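Methyltransferase 1 (Methanosarcina barkeri, PDB 2I2X) transfers the methyl group of methanol to the cob(I)amide carried by its partner corrinoid protein MtaC, the methanol-activating step of methanogenesis, with a zinc ion at the active site. Local coordinates at residues I245-S250 and A367-Y372; A375-Q380 and A397-N402. All blocks are in the same frame, centred on the assembly; numbering follows the deposited sequence.

Contact 1. Residues I245-S250 and A367-Y372; sequences IARAIS and AYMLAY
The terminal methyl of M369 packs against the backbone and side chains of R247 and A248. M369 CE lies 3.4 Å from A248 N and 3.8 Å from A248 CB. M369 CE is also 3.7 Å from R247 CG. M369 starts with CG anti to its own N (chi1 -173°). Turns at chi2 and chi3 then fold the chain, and this brings the methyl rather than the sulfur onto the helix. The aliphatic part of R247 crosses M369 at about a right angle. L370 adds a looser touch, CD1 to R247 CG at 4.0 Å. No hydrogen bond links the two segments; the join is apolar, and its touching residues are buried.

R247 is bent at chi2 and chi3, which carries its guanidinium away from the methionine. NH1 forms a salt bridge with E272 and NH2 a hydrogen bond with N224. The R247 side chain is about 9 Å from the bound zinc, consistent with these links lying near the metal site.

This apolar packing joins helix 240-259 to residues 367-372, on the way from helix 365-368 to helix 372-383. Helix 220-230 packs on R247, helix 389-409 on A248, and helix 349-361 covers A371 and Y372.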
loop_
_atom_site.group_PDB
_atom_site.type_symbol
_atom_site.label_atom_id
_atom_site.label_comp_id
_atom_site.label_asym_id
_atom_site.label_seq_id
_atom_site.Cartn_x
_atom_site.Cartn_y
_atom_site.Cartn_z
ATOM N N ILE A 245 -24.389 9.565 -13.238
ATOM C CA ILE A 245 -25.509 10.471 -13.001
ATOM C C ILE A 245 -25.580 10.809 -11.515
ATOM O O ILE A 245 -25.608 11.995 -11.145
ATOM C CB ILE A 245 -26.823 9.904 -13.514
ATOM C CG1 ILE A 245 -26.789 9.799 -15.043
ATOM C CG2 ILE A 245 -27.998 10.806 -13.109
ATOM C CD1 ILE A 245 -27.923 8.997 -15.602
ATOM N N ALA A 246 -25.575 9.784 -10.661
ATOM C CA ALA A 246 -25.534 10.014 -9.209
ATOM C C ALA A 246 -24.408 10.981 -8.853
ATOM O O ALA A 246 -24.617 11.877 -8.044
ATOM C CB ALA A 246 -25.415 8.706 -8.416
ATOM N N ARG A 247 -23.250 10.843 -9.501
ATOM C CA ARG A 247 -22.131 11.757 -9.259
ATOM C C ARG A 247 -22.405 13.201 -9.640
ATOM O O ARG A 247 -22.054 14.128 -8.896
ATOM C CB ARG A 247 -20.865 11.301 -9.976
ATOM C CG ARG A 247 -19.665 12.167 -9.651
ATOM C CD ARG A 247 -19.160 11.934 -8.237
ATOM N NE ARG A 247 -18.663 10.561 -8.066
ATOM C CZ ARG A 247 -18.367 10.002 -6.893
ATOM N NH1 ARG A 247 -18.492 10.710 -5.770
ATOM N NH2 ARG A 247 -17.948 8.733 -6.850
ATOM N N ALA A 248 -23.002 13.388 -10.804
ATOM C CA ALA A 248 -23.337 14.709 -11.282
ATOM C C ALA A 248 -24.270 15.449 -10.312
ATOM O O ALA A 248 -24.048 16.609 -10.001
ATOM C CB ALA A 248 -23.950 14.612 -12.674
ATOM N N ILE A 249 -25.290 14.758 -9.810
ATOM C CA ILE A 249 -26.253 15.321 -8.832
ATOM C C ILE A 249 -25.598 15.655 -7.487
ATOM O O ILE A 249 -26.079 16.553 -6.754
ATOM C CB ILE A 249 -27.449 14.324 -8.616
ATOM C CG1 ILE A 249 -28.003 13.901 -9.992
ATOM C CG2 ILE A 249 -28.508 14.906 -7.681
ATOM C CD1 ILE A 249 -29.344 13.110 -10.002
ATOM N N SER A 250 -24.507 14.942 -7.158
ATOM C CA SER A 250 -23.870 15.108 -5.844
ATOM C C SER A 250 -23.164 16.430 -5.822
ATOM O O SER A 250 -23.012 17.045 -4.763
ATOM C CB SER A 250 -22.877 13.987 -5.541
ATOM O OG SER A 250 -21.724 14.075 -6.378
ATOM N N ALA A 367 -15.455 8.417 -15.285
ATOM C CA ALA A 367 -14.229 9.168 -15.365
ATOM C C ALA A 367 -14.399 10.284 -16.397
ATOM O O ALA A 367 -14.051 11.463 -16.132
ATOM C CB ALA A 367 -13.092 8.252 -15.712
ATOM N N TYR A 368 -14.954 9.915 -17.555
ATOM C CA TYR A 368 -15.220 10.864 -18.619
ATOM C C TYR A 368 -15.846 12.187 -18.140
ATOM O O TYR A 368 -15.376 13.270 -18.501
ATOM C CB TYR A 368 -16.119 10.223 -19.693
ATOM C CG TYR A 368 -16.167 11.048 -20.955
ATOM C CD1 TYR A 368 -15.207 10.863 -21.958
ATOM C CD2 TYR A 368 -17.139 12.036 -21.135
ATOM C CE1 TYR A 368 -15.194 11.635 -23.099
ATOM C CE2 TYR A 368 -17.147 12.820 -22.312
ATOM C CZ TYR A 368 -16.162 12.608 -23.276
ATOM O OH TYR A 368 -16.143 13.342 -24.423
ATOM N N MET A 369 -16.913 12.095 -17.346
ATOM C CA MET A 369 -17.611 13.270 -16.829
ATOM C C MET A 369 -16.738 14.063 -15.865
ATOM O O MET A 369 -16.840 15.280 -15.777
ATOM C CB MET A 369 -18.908 12.843 -16.133
ATOM C CG MET A 369 -19.835 14.002 -15.690
ATOM S SD MET A 369 -19.479 14.657 -14.023
ATOM C CE MET A 369 -20.369 13.495 -13.014
ATOM N N LEU A 370 -15.869 13.382 -15.142
ATOM C CA LEU A 370 -15.115 14.037 -14.095
ATOM C C LEU A 370 -13.885 14.745 -14.639
ATOM O O LEU A 370 -13.240 15.509 -13.915
ATOM C CB LEU A 370 -14.725 13.012 -13.034
ATOM C CG LEU A 370 -15.415 13.063 -11.665
ATOM C CD1 LEU A 370 -16.642 13.874 -11.669
ATOM C CD2 LEU A 370 -15.653 11.707 -11.133
ATOM N N ALA A 371 -13.566 14.497 -15.913
ATOM C CA ALA A 371 -12.484 15.219 -16.612
ATOM C C ALA A 371 -12.709 16.748 -16.543
ATOM O O ALA A 371 -13.803 17.222 -16.790
ATOM C CB ALA A 371 -12.379 14.748 -18.039
ATOM N N TYR A 372 -11.681 17.500 -16.165
ATOM C CA TYR A 372 -11.861 18.873 -15.716
ATOM C C TYR A 372 -12.613 19.742 -16.730
ATOM O O TYR A 372 -13.351 20.638 -16.322
ATOM C CB TYR A 372 -10.526 19.517 -15.282
ATOM C CG TYR A 372 -9.617 19.851 -16.448
ATOM C CD1 TYR A 372 -8.732 18.896 -16.960
ATOM C CD2 TYR A 372 -9.678 21.119 -17.079
ATOM C CE1 TYR A 372 -7.917 19.197 -18.061
ATOM C CE2 TYR A 372 -8.876 21.425 -18.184
ATOM C CZ TYR A 372 -7.993 20.465 -18.673
ATOM O OH TYR A 372 -7.196 20.755 -19.776
#

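Contact 2. Residues A375-Q380 and A397-N402; sequences AYRVGQ and AIECCN
R377 NE donates a hydrogen bond of 2.7 Å to E399 OE2, and the bond is part of a salt bridge. It is nearly straight, with an angle of 179° at the hydrogen. The oxygen lies in the guanidinium plane, at its edge, and uses its anti lone pair, the one turned away from the other carboxylate oxygen. The two flat groups are not coplanar: their planes stand 65° apart. One oxygen makes the contact, through NE; R377 NH2 is farther off, 3.4 Å from E399 OE2.

R377 reaches across as an extended chain from CG to NE. E399 bends at chi2, which swings its carboxylate over to NE. The two side chains cross at about a right angle. The oxygen also rests near the aliphatic part of the arginine, with R377 CG 3.4 Å from E399 OE2. Farther out, R377 NH2 lies 3.7 Å from N402 CB. R377 NH1 forms a salt bridge with E406, so two carboxylates share the guanidinium. A methionine in place of R377 would probably leave both E399 and E406 without their positive partner.

Beside the ion pair, V378 CA comes only within 4.4 Å of E399 CG, a loose approach.

Helices 372-383 and 389-409 form an antiparallel helical hairpin in a subunit built of a TIM barrel and a helix bundle. Their segment axes are 9.2 Å apart at 143°. Helix 273-280 packs on A375, Y376 and V378. On the other helix, 240-259 packs on A397, C400 and C401, while 416-430 touches A397, I398, C401 and N402.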
loop_
_atom_site.group_PDB
_atom_site.type_symbol
_atom_site.label_atom_id
_atom_site.label_comp_id
_atom_site.label_asym_id
_atom_site.label_seq_id
_atom_site.Cartn_x
_atom_site.Cartn_y
_atom_site.Cartn_z
ATOM N N ALA A 375 -16.176 18.473 -16.148
ATOM C CA ALA A 375 -16.568 18.885 -14.816
ATOM C C ALA A 375 -16.986 20.377 -14.820
ATOM O O ALA A 375 -17.996 20.753 -14.198
ATOM C CB ALA A 375 -15.446 18.623 -13.835
ATOM N N TYR A 376 -16.222 21.201 -15.536
ATOM C CA TYR A 376 -16.465 22.637 -15.632
ATOM C C TYR A 376 -17.831 22.874 -16.287
ATOM O O TYR A 376 -18.622 23.700 -15.831
ATOM C CB TYR A 376 -15.350 23.321 -16.447
ATOM C CG TYR A 376 -15.485 24.820 -16.526
ATOM C CD1 TYR A 376 -16.214 25.439 -17.568
ATOM C CD2 TYR A 376 -14.905 25.630 -15.546
ATOM C CE1 TYR A 376 -16.365 26.854 -17.609
ATOM C CE2 TYR A 376 -15.022 27.023 -15.577
ATOM C CZ TYR A 376 -15.753 27.641 -16.589
ATOM O OH TYR A 376 -15.841 29.022 -16.561
ATOM N N ARG A 377 -18.093 22.137 -17.355
ATOM C CA ARG A 377 -19.347 22.240 -18.091
ATOM C C ARG A 377 -20.535 21.901 -17.163
ATOM O O ARG A 377 -21.540 22.627 -17.144
ATOM C CB ARG A 377 -19.297 21.342 -19.328
ATOM C CG ARG A 377 -20.543 21.293 -20.161
ATOM C CD ARG A 377 -20.385 20.374 -21.374
ATOM N NE ARG A 377 -21.671 20.018 -21.990
ATOM C CZ ARG A 377 -21.811 19.289 -23.109
ATOM N NH1 ARG A 377 -20.749 18.815 -23.756
ATOM N NH2 ARG A 377 -23.025 19.012 -23.578
ATOM N N VAL A 378 -20.399 20.836 -16.370
ATOM C CA VAL A 378 -21.427 20.480 -15.408
ATOM C C VAL A 378 -21.551 21.587 -14.392
ATOM O O VAL A 378 -22.644 21.967 -14.041
ATOM C CB VAL A 378 -21.155 19.139 -14.718
ATOM C CG1 VAL A 378 -22.116 18.926 -13.532
ATOM C CG2 VAL A 378 -21.263 17.993 -15.726
ATOM N N GLY A 379 -20.416 22.136 -13.970
ATOM C CA GLY A 379 -20.378 23.395 -13.217
ATOM C C GLY A 379 -21.276 24.505 -13.785
ATOM O O GLY A 379 -22.037 25.129 -13.021
ATOM N N GLN A 380 -21.190 24.753 -15.101
ATOM C CA GLN A 380 -21.947 25.842 -15.752
ATOM C C GLN A 380 -23.464 25.578 -15.718
ATOM O O GLN A 380 -24.279 26.516 -15.630
ATOM C CB GLN A 380 -21.518 26.056 -17.213
ATOM C CG GLN A 380 -20.191 26.753 -17.404
ATOM C CD GLN A 380 -19.662 26.648 -18.838
ATOM O OE1 GLN A 380 -19.636 25.563 -19.436
ATOM N NE2 GLN A 380 -19.218 27.772 -19.385
ATOM N N ALA A 397 -27.619 16.654 -13.817
ATOM C CA ALA A 397 -27.952 15.303 -14.230
ATOM C C ALA A 397 -28.167 15.203 -15.739
ATOM O O ALA A 397 -27.704 14.251 -16.374
ATOM C CB ALA A 397 -29.214 14.840 -13.474
ATOM N N ILE A 398 -28.859 16.189 -16.319
ATOM C CA ILE A 398 -29.163 16.163 -17.762
ATOM C C ILE A 398 -27.933 16.531 -18.578
ATOM O O ILE A 398 -27.703 15.968 -19.652
ATOM C CB ILE A 398 -30.385 17.065 -18.137
ATOM C CG1 ILE A 398 -31.687 16.419 -17.632
ATOM C CG2 ILE A 398 -30.457 17.293 -19.664
ATOM C CD1 ILE A 398 -32.905 17.385 -17.609
ATOM N N GLU A 399 -27.166 17.495 -18.067
ATOM C CA GLU A 399 -25.920 17.894 -18.691
ATOM C C GLU A 399 -24.939 16.717 -18.700
ATOM O O GLU A 399 -24.195 16.508 -19.669
ATOM C CB GLU A 399 -25.299 19.071 -17.950
ATOM C CG GLU A 399 -24.190 19.759 -18.721
ATOM C CD GLU A 399 -24.691 20.625 -19.864
ATOM O OE1 GLU A 399 -25.864 21.087 -19.825
ATOM O OE2 GLU A 399 -23.893 20.855 -20.801
ATOM N N CYS A 400 -24.954 15.955 -17.614
ATOM C CA CYS A 400 -24.134 14.767 -17.518
ATOM C C CYS A 400 -24.480 13.797 -18.653
ATOM O O CYS A 400 -23.578 13.316 -19.362
ATOM C CB CYS A 400 -24.301 14.107 -16.131
ATOM S SG CYS A 400 -23.516 12.460 -15.960
ATOM N N CYS A 401 -25.768 13.502 -18.800
ATOM C CA CYS A 401 -26.276 12.655 -19.901
ATOM C C CYS A 401 -25.814 13.149 -21.266
ATOM O O CYS A 401 -25.349 12.334 -22.101
ATOM C CB CYS A 401 -27.806 12.539 -19.884
ATOM S SG CYS A 401 -28.481 11.670 -18.435
ATOM N N ASN A 402 -25.916 14.466 -21.487
ATOM C CA ASN A 402 -25.422 15.073 -22.727
ATOM C C ASN A 402 -23.944 14.817 -22.936
ATOM O O ASN A 402 -23.519 14.427 -24.032
ATOM C CB ASN A 402 -25.696 16.576 -22.760
ATOM C CG ASN A 402 -27.192 16.897 -22.823
ATOM O OD1 ASN A 402 -28.011 16.079 -23.293
ATOM N ND2 ASN A 402 -27.553 18.089 -22.349
#

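How the contacts relate
From the N terminus the chain first reaches helix 240-259, which supplies 245-250. Contact 1 closes at 367-372, with 116 residues between its segments, a long loop that holds both helices and strands. Contact 2 follows in series: 375-380 begins three residues further on, and a short helical hairpin returns the chain at 397-402. The two loops neither nest nor cross. The centres of contact 1 and contact 2 are about 8 Å apart, and the two touch directly. A248 CB lies 3.5 Å from C400 CB, and I249 CG1 lies 3.8 Å from A397 CB. Helix 389-409 thus packs on 240-259 as well as on 372-383, which ties the hairpin to a helix near the zinc site.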